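PDB 6U4B: WbbM protein from Klebsiella pneumoniae, which acts as a bifunctional O-antigen polymerase, probably transferring sugars through two glycosyltransferase modules in each subunit of a trimer. Local coordinates for residues T33-H36 against A40-N43; T83-V88 against V98-Y103. One frame throughout, in Å; residues are numbered along the deposited sequence.

Contact 1 (T33-H36 against A40-N43)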
ATOM      1  N   THR A  33       5.564   8.167 -45.357  1.00 42.75           N
ATOM      2  CA  THR A  33       4.962   9.443 -44.995  1.00 43.46           C
ATOM      3  C   THR A  33       5.092   9.664 -43.492  1.00 44.68           C
ATOM      4  O   THR A  33       4.931   8.728 -42.700  1.00 44.98           O
ATOM      5  CB  THR A  33       3.488   9.507 -45.410  1.00 40.75           C
ATOM      6  OG1 THR A  33       2.798   8.344 -44.932  1.00 42.24           O
ATOM      7  CG2 THR A  33       3.365   9.577 -46.925  1.00 37.31           C
ATOM      8  N   SER A  34       5.382  10.904 -43.105  1.00 45.70           N
ATOM      9  CA  SER A  34       5.650  11.253 -41.716  1.00 42.98           C
ATOM     10  C   SER A  34       4.416  11.889 -41.089  1.00 40.37           C
ATOM     11  O   SER A  34       3.932  12.920 -41.567  1.00 41.17           O
ATOM     12  CB  SER A  34       6.845  12.199 -41.616  1.00 41.47           C
ATOM     13  OG  SER A  34       8.049  11.516 -41.912  1.00 40.82           O
ATOM     14  N   HIS A  35       3.924  11.282 -40.014  1.00 40.29           N
ATOM     15  CA  HIS A  35       2.768  11.776 -39.284  1.00 44.41           C
ATOM     16  C   HIS A  35       3.147  12.013 -37.827  1.00 43.40           C
ATOM     17  O   HIS A  35       3.965  11.287 -37.256  1.00 46.62           O
ATOM     18  CB  HIS A  35       1.597  10.789 -39.357  1.00 43.63           C
ATOM     19  CG  HIS A  35       1.225  10.383 -40.751  1.00 47.83           C
ATOM     20  ND1 HIS A  35       0.062  10.801 -41.364  1.00 45.21           N
ATOM     21  CD2 HIS A  35       1.855   9.583 -41.645  1.00 45.93           C
ATOM     22  CE1 HIS A  35      -0.006  10.281 -42.576  1.00 47.21           C
ATOM     23  NE2 HIS A  35       1.069   9.538 -42.772  1.00 46.50           N
ATOM     24  N   HIS A  36       2.544  13.042 -37.233  1.00 43.66           N
ATOM     25  CA  HIS A  36       2.732  13.352 -35.822  1.00 50.95           C
ATOM     26  C   HIS A  36       1.416  13.430 -35.061  1.00 49.10           C
ATOM     27  O   HIS A  36       1.431  13.631 -33.840  1.00 47.65           O
ATOM     28  CB  HIS A  36       3.504  14.670 -35.661  1.00 54.92           C
ATOM     29  CG  HIS A  36       2.713  15.885 -36.033  1.00 65.14           C
ATOM     30  ND1 HIS A  36       2.512  16.274 -37.340  1.00 69.07           N
ATOM     31  CD2 HIS A  36       2.076  16.801 -35.265  1.00 69.56           C
ATOM     32  CE1 HIS A  36       1.783  17.376 -37.361  1.00 71.12           C
ATOM     33  NE2 HIS A  36       1.505  17.716 -36.114  1.00 71.52           N
ATOM     34  N   ALA A  40      -4.929  11.547 -42.241  1.00 49.15           N
ATOM     35  CA  ALA A  40      -5.340  10.596 -43.267  1.00 43.14           C
ATOM     36  C   ALA A  40      -4.147   9.870 -43.877  1.00 49.86           C
ATOM     37  O   ALA A  40      -3.081  10.455 -44.094  1.00 47.52           O
ATOM     38  CB  ALA A  40      -6.128  11.316 -44.363  1.00 46.78           C
ATOM     39  N   PHE A  41      -4.343   8.587 -44.164  1.00 50.25           N
ATOM     40  CA  PHE A  41      -3.321   7.739 -44.762  1.00 51.32           C
ATOM     41  C   PHE A  41      -3.630   7.503 -46.233  1.00 53.75           C
ATOM     42  O   PHE A  41      -4.792   7.336 -46.617  1.00 56.06           O
ATOM     43  CB  PHE A  41      -3.235   6.395 -44.037  1.00 53.46           C
ATOM     44  CG  PHE A  41      -2.827   6.503 -42.596  1.00 51.89           C
ATOM     45  CD1 PHE A  41      -3.492   5.779 -41.620  1.00 51.63           C
ATOM     46  CD2 PHE A  41      -1.772   7.320 -42.218  1.00 44.63           C
ATOM     47  CE1 PHE A  41      -3.116   5.873 -40.288  1.00 53.02           C
ATOM     48  CE2 PHE A  41      -1.391   7.416 -40.889  1.00 44.50           C
ATOM     49  CZ  PHE A  41      -2.064   6.692 -39.923  1.00 46.58           C
ATOM     50  N   LEU A  42      -2.583   7.485 -47.052  1.00 51.58           N
ATOM     51  CA  LEU A  42      -2.747   7.152 -48.458  1.00 54.05           C
ATOM     52  C   LEU A  42      -3.049   5.666 -48.616  1.00 53.60           C
ATOM     53  O   LEU A  42      -2.534   4.822 -47.879  1.00 55.54           O
ATOM     54  CB  LEU A  42      -1.490   7.528 -49.244  1.00 51.44           C
ATOM     55  CG  LEU A  42      -1.238   9.031 -49.351  1.00 50.40           C
ATOM     56  CD1 LEU A  42       0.107   9.316 -50.004  1.00 54.80           C
ATOM     57  CD2 LEU A  42      -2.366   9.698 -50.120  1.00 47.75           C
ATOM     58  N   ASN A  43      -3.888   5.349 -49.600  1.00 56.13           N
ATOM     59  CA  ASN A  43      -4.403   3.992 -49.732  1.00 64.85           C
ATOM     60  C   ASN A  43      -3.429   3.033 -50.398  1.00 66.38           C
ATOM     61  O   ASN A  43      -3.558   1.820 -50.209  1.00 71.76           O
ATOM     62  CB  ASN A  43      -5.717   3.997 -50.514  1.00 72.15           C
ATOM     63  CG  ASN A  43      -6.855   4.610 -49.733  1.00 78.04           C
ATOM     64  OD1 ASN A  43      -6.933   4.466 -48.512  1.00 85.43           O
ATOM     65  ND2 ASN A  43      -7.746   5.303 -50.430  1.00 78.23           N
TER
HETATM   66  O   HOH W   1       0.139   8.071 -45.724  1.00 30.59           O
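T33 and H35, at the C-terminal end of strand 29-35, face the irregular backbone of 40-43 with no hydrogen bond directly across the gap; the nearest CA pair, T33 and F41, lies 8.5 Å apart. The loop links two neighbouring parallel strands, 29-35 and 47-51, of a mixed sheet, and turns back over the strand it has just left. A T-shaped pair carries the contact: the phenyl ring of F41 brings its edge, at CD2 and CE2, onto one face of the H35 imidazole, with planes at 75° and centroids 4.8 Å apart. CE2 stands over the middle of the imidazole, while CD2 comes within 3.5 Å of H35 CE1. H35 holds its CG beside the backbone N and anti to the carbonyl carbon (chi1 -53°), which directs the ring at the loop. Its rotation is fixed from two edges, since NE2 shares a hydrogen bond of 3.0 Å with T33 OG1 and ND1 bonds to S39 OG. Between the two nitrogens, A40 O approaches CE1 near the ring plane, 3.4 Å away. The T33 methyl CG2 just reaches L42 CD1. Beside this apolar touch a water bridges the segments, 2.8 Å from T33 OG1 and accepting a hydrogen bond from L42 N at 3.1 Å.

Contact 2 (T83-V88 against V98-Y103)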
ATOM      1  N   THR A  83      14.321  11.671 -38.615  1.00 34.73           N
ATOM      2  CA  THR A  83      14.093  10.501 -37.772  1.00 36.64           C
ATOM      3  C   THR A  83      13.403   9.383 -38.542  1.00 39.46           C
ATOM      4  O   THR A  83      13.666   8.203 -38.284  1.00 43.83           O
ATOM      5  CB  THR A  83      13.271  10.887 -36.537  1.00 38.66           C
ATOM      6  OG1 THR A  83      11.979  11.355 -36.942  1.00 47.33           O
ATOM      7  CG2 THR A  83      13.967  11.988 -35.764  1.00 35.06           C
ATOM      8  N   ALA A  84      12.515   9.725 -39.478  1.00 38.49           N
ATOM      9  CA  ALA A  84      11.943   8.705 -40.353  1.00 39.79           C
ATOM     10  C   ALA A  84      12.998   8.169 -41.313  1.00 41.31           C
ATOM     11  O   ALA A  84      13.126   6.951 -41.497  1.00 40.51           O
ATOM     12  CB  ALA A  84      10.748   9.275 -41.119  1.00 33.85           C
ATOM     13  N   HIS A  85      13.756   9.073 -41.939  1.00 40.65           N
ATOM     14  CA  HIS A  85      14.884   8.684 -42.779  1.00 42.38           C
ATOM     15  C   HIS A  85      15.818   7.738 -42.033  1.00 40.64           C
ATOM     16  O   HIS A  85      16.148   6.653 -42.527  1.00 38.22           O
ATOM     17  CB  HIS A  85      15.623   9.947 -43.240  1.00 43.34           C
ATOM     18  CG  HIS A  85      16.813   9.692 -44.115  1.00 43.96           C
ATOM     19  ND1 HIS A  85      17.525  10.715 -44.706  1.00 46.93           N
ATOM     20  CD2 HIS A  85      17.419   8.544 -44.499  1.00 45.54           C
ATOM     21  CE1 HIS A  85      18.516  10.208 -45.415  1.00 46.88           C
ATOM     22  NE2 HIS A  85      18.476   8.892 -45.305  1.00 47.90           N
ATOM     23  N   TYR A  86      16.241   8.132 -40.828  1.00 40.25           N
ATOM     24  CA  TYR A  86      17.162   7.307 -40.051  1.00 42.69           C
ATOM     25  C   TYR A  86      16.564   5.936 -39.759  1.00 43.58           C
ATOM     26  O   TYR A  86      17.237   4.908 -39.910  1.00 44.13           O
ATOM     27  CB  TYR A  86      17.529   8.020 -38.747  1.00 46.04           C
ATOM     28  CG  TYR A  86      18.528   7.270 -37.893  1.00 46.82           C
ATOM     29  CD1 TYR A  86      18.111   6.332 -36.956  1.00 43.36           C
ATOM     30  CD2 TYR A  86      19.892   7.500 -38.025  1.00 47.39           C
ATOM     31  CE1 TYR A  86      19.021   5.644 -36.179  1.00 42.62           C
ATOM     32  CE2 TYR A  86      20.810   6.817 -37.251  1.00 48.40           C
ATOM     33  CZ  TYR A  86      20.370   5.892 -36.331  1.00 48.56           C
ATOM     34  OH  TYR A  86      21.283   5.208 -35.561  1.00 52.33           O
ATOM     35  N   TRP A  87      15.294   5.902 -39.343  1.00 46.22           N
ATOM     36  CA  TRP A  87      14.673   4.639 -38.951  1.00 45.54           C
ATOM     37  C   TRP A  87      14.577   3.677 -40.128  1.00 48.74           C
ATOM     38  O   TRP A  87      14.837   2.477 -39.979  1.00 50.31           O
ATOM     39  CB  TRP A  87      13.289   4.891 -38.354  1.00 40.28           C
ATOM     40  CG  TRP A  87      12.596   3.634 -37.919  1.00 45.95           C
ATOM     41  CD1 TRP A  87      12.699   3.019 -36.705  1.00 42.86           C
ATOM     42  CD2 TRP A  87      11.698   2.835 -38.698  1.00 50.16           C
ATOM     43  NE1 TRP A  87      11.920   1.888 -36.679  1.00 47.66           N
ATOM     44  CE2 TRP A  87      11.295   1.753 -37.890  1.00 50.51           C
ATOM     45  CE3 TRP A  87      11.194   2.931 -40.000  1.00 48.85           C
ATOM     46  CZ2 TRP A  87      10.411   0.773 -38.341  1.00 50.55           C
ATOM     47  CZ3 TRP A  87      10.318   1.958 -40.446  1.00 46.09           C
ATOM     48  CH2 TRP A  87       9.936   0.894 -39.618  1.00 50.98           C
ATOM     49  N   VAL A  88      14.200   4.182 -41.306  1.00 43.65           N
ATOM     50  CA  VAL A  88      14.149   3.334 -42.494  1.00 46.17           C
ATOM     51  C   VAL A  88      15.546   2.846 -42.854  1.00 48.90           C
ATOM     52  O   VAL A  88      15.746   1.671 -43.189  1.00 49.62           O
ATOM     53  CB  VAL A  88      13.497   4.097 -43.664  1.00 43.53           C
ATOM     54  CG1 VAL A  88      13.581   3.282 -44.942  1.00 43.18           C
ATOM     55  CG2 VAL A  88      12.050   4.439 -43.342  1.00 43.97           C
ATOM     56  N   VAL A  98      13.593   4.054 -52.593  1.00 58.94           N
ATOM     57  CA  VAL A  98      13.186   4.467 -51.254  1.00 56.51           C
ATOM     58  C   VAL A  98      12.839   5.948 -51.299  1.00 51.52           C
ATOM     59  O   VAL A  98      13.607   6.754 -51.835  1.00 47.40           O
ATOM     60  CB  VAL A  98      14.288   4.189 -50.214  1.00 56.62           C
ATOM     61  CG1 VAL A  98      13.865   4.678 -48.837  1.00 49.78           C
ATOM     62  CG2 VAL A  98      14.619   2.704 -50.174  1.00 60.34           C
ATOM     63  N   GLY A  99      11.684   6.305 -50.728  1.00 48.91           N
ATOM     64  CA  GLY A  99      11.190   7.662 -50.819  1.00 49.07           C
ATOM     65  C   GLY A  99      10.559   8.126 -49.522  1.00 48.97           C
ATOM     66  O   GLY A  99      10.251   7.332 -48.631  1.00 45.97           O
ATOM     67  N   PHE A 100      10.372   9.441 -49.437  1.00 47.26           N
ATOM     68  CA  PHE A 100       9.794  10.077 -48.263  1.00 42.81           C
ATOM     69  C   PHE A 100       8.943  11.259 -48.697  1.00 44.29           C
ATOM     70  O   PHE A 100       9.368  12.066 -49.527  1.00 47.06           O
ATOM     71  CB  PHE A 100      10.876  10.553 -47.283  1.00 39.74           C
ATOM     72  CG  PHE A 100      11.782   9.459 -46.806  1.00 39.19           C
ATOM     73  CD1 PHE A 100      12.948   9.167 -47.486  1.00 41.08           C
ATOM     74  CD2 PHE A 100      11.465   8.721 -45.678  1.00 44.29           C
ATOM     75  CE1 PHE A 100      13.785   8.158 -47.051  1.00 47.06           C
ATOM     76  CE2 PHE A 100      12.296   7.711 -45.237  1.00 46.07           C
ATOM     77  CZ  PHE A 100      13.459   7.428 -45.924  1.00 48.02           C
ATOM     78  N   MET A 101       7.741  11.348 -48.133  1.00 45.07           N
ATOM     79  CA  MET A 101       6.834  12.458 -48.380  1.00 39.26           C
ATOM     80  C   MET A 101       6.231  12.901 -47.055  1.00 40.24           C
ATOM     81  O   MET A 101       6.288  12.183 -46.055  1.00 34.28           O
ATOM     82  CB  MET A 101       5.726  12.071 -49.374  1.00 38.00           C
ATOM     83  CG  MET A 101       6.243  11.615 -50.735  1.00 39.80           C
ATOM     84  SD  MET A 101       4.969  11.367 -51.997  1.00 45.33           S
ATOM     85  CE  MET A 101       4.044   9.998 -51.306  1.00 42.20           C
ATOM     86  N   HIS A 102       5.673  14.108 -47.050  1.00 46.58           N
ATOM     87  CA  HIS A 102       4.968  14.602 -45.878  1.00 45.25           C
ATOM     88  C   HIS A 102       3.580  13.965 -45.805  1.00 44.69           C
ATOM     89  O   HIS A 102       3.166  13.216 -46.693  1.00 44.44           O
ATOM     90  CB  HIS A 102       4.884  16.126 -45.912  1.00 50.12           C
ATOM     91  CG  HIS A 102       6.209  16.796 -46.099  1.00 55.83           C
ATOM     92  ND1 HIS A 102       7.190  16.784 -45.130  1.00 55.23           N
ATOM     93  CD2 HIS A 102       6.720  17.487 -47.145  1.00 57.14           C
ATOM     94  CE1 HIS A 102       8.248  17.443 -45.571  1.00 54.11           C
ATOM     95  NE2 HIS A 102       7.988  17.880 -46.790  1.00 56.68           N
ATOM     96  N   TYR A 103       2.844  14.255 -44.728  1.00 44.19           N
ATOM     97  CA  TYR A 103       1.528  13.657 -44.547  1.00 48.94           C
ATOM     98  C   TYR A 103       0.426  14.427 -45.261  1.00 46.77           C
ATOM     99  O   TYR A 103      -0.597  13.830 -45.612  1.00 49.68           O
ATOM    100  CB  TYR A 103       1.183  13.520 -43.052  1.00 49.94           C
ATOM    101  CG  TYR A 103       0.822  14.801 -42.329  1.00 48.54           C
ATOM    102  CD1 TYR A 103      -0.507  15.150 -42.118  1.00 46.48           C
ATOM    103  CD2 TYR A 103       1.808  15.644 -41.828  1.00 51.34           C
ATOM    104  CE1 TYR A 103      -0.846  16.310 -41.442  1.00 49.07           C
ATOM    105  CE2 TYR A 103       1.477  16.814 -41.149  1.00 51.93           C
ATOM    106  CZ  TYR A 103       0.148  17.140 -40.963  1.00 54.24           C
ATOM    107  OH  TYR A 103      -0.184  18.296 -40.292  1.00 59.15           O
TER
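A84, H85 and V88 of helix 82-91 pack on V98 and F100 of strand 97-102; the axes of 83-88 and 98-102 run nearly antiparallel, at 155°, and approach to 9.9 Å. The helix belongs to a beta-alpha-beta crossover that leaves strand 47-51 and returns as strand 97-102, with strand 29-35 between the two, an arrangement found in Rossmann-like sheets. F100 is the main wedge. With CG anti to its carbonyl carbon (chi1 -58°), it drives the far end of its ring against the helix backbone, CZ lying 3.7 Å from H85 CA. CB of H85 sits over one ring face, displaced toward the rim, and the two aromatic rings lean together obliquely, centroids 5.5 Å apart and planes at 38°. H85 NE2 bonds to S227 OG, and F223 also meets the imidazole ring, both from helix 220-240. V88 arrives at the edge of the phenyl ring, close to its plane, with CG2 3.8 Å from F100 CE2. Its other methyl serves the neighbouring strand residue on this face: the valines slide past one another in opposite directions, V88 CG1 ending 4.1 Å from V98 CG1.

In the fold
Both contacts are buried and belong to the same mixed sheet, in which strands 29-35 and 97-102 are parallel neighbours, but they occupy opposite faces of it. T33 and H35 turn to the loop of contact 1, whereas S34 between them points to the helix of contact 2 and rests its OG 3.6 Å from A84 CB. The chemistry follows the place: at a strand end, contact 1 mixes an aromatic pair with hydrogen bonds and a bridging water, and F41 and L42 stay partly exposed. Contact 2, under a helix, rests on valine and phenylalanine carbons and an oblique H85-F100 ring pair, with no hydrogen bond between its segments, and all its touching residues are buried. Y103 packs its CB against S34 O and H35 ND1.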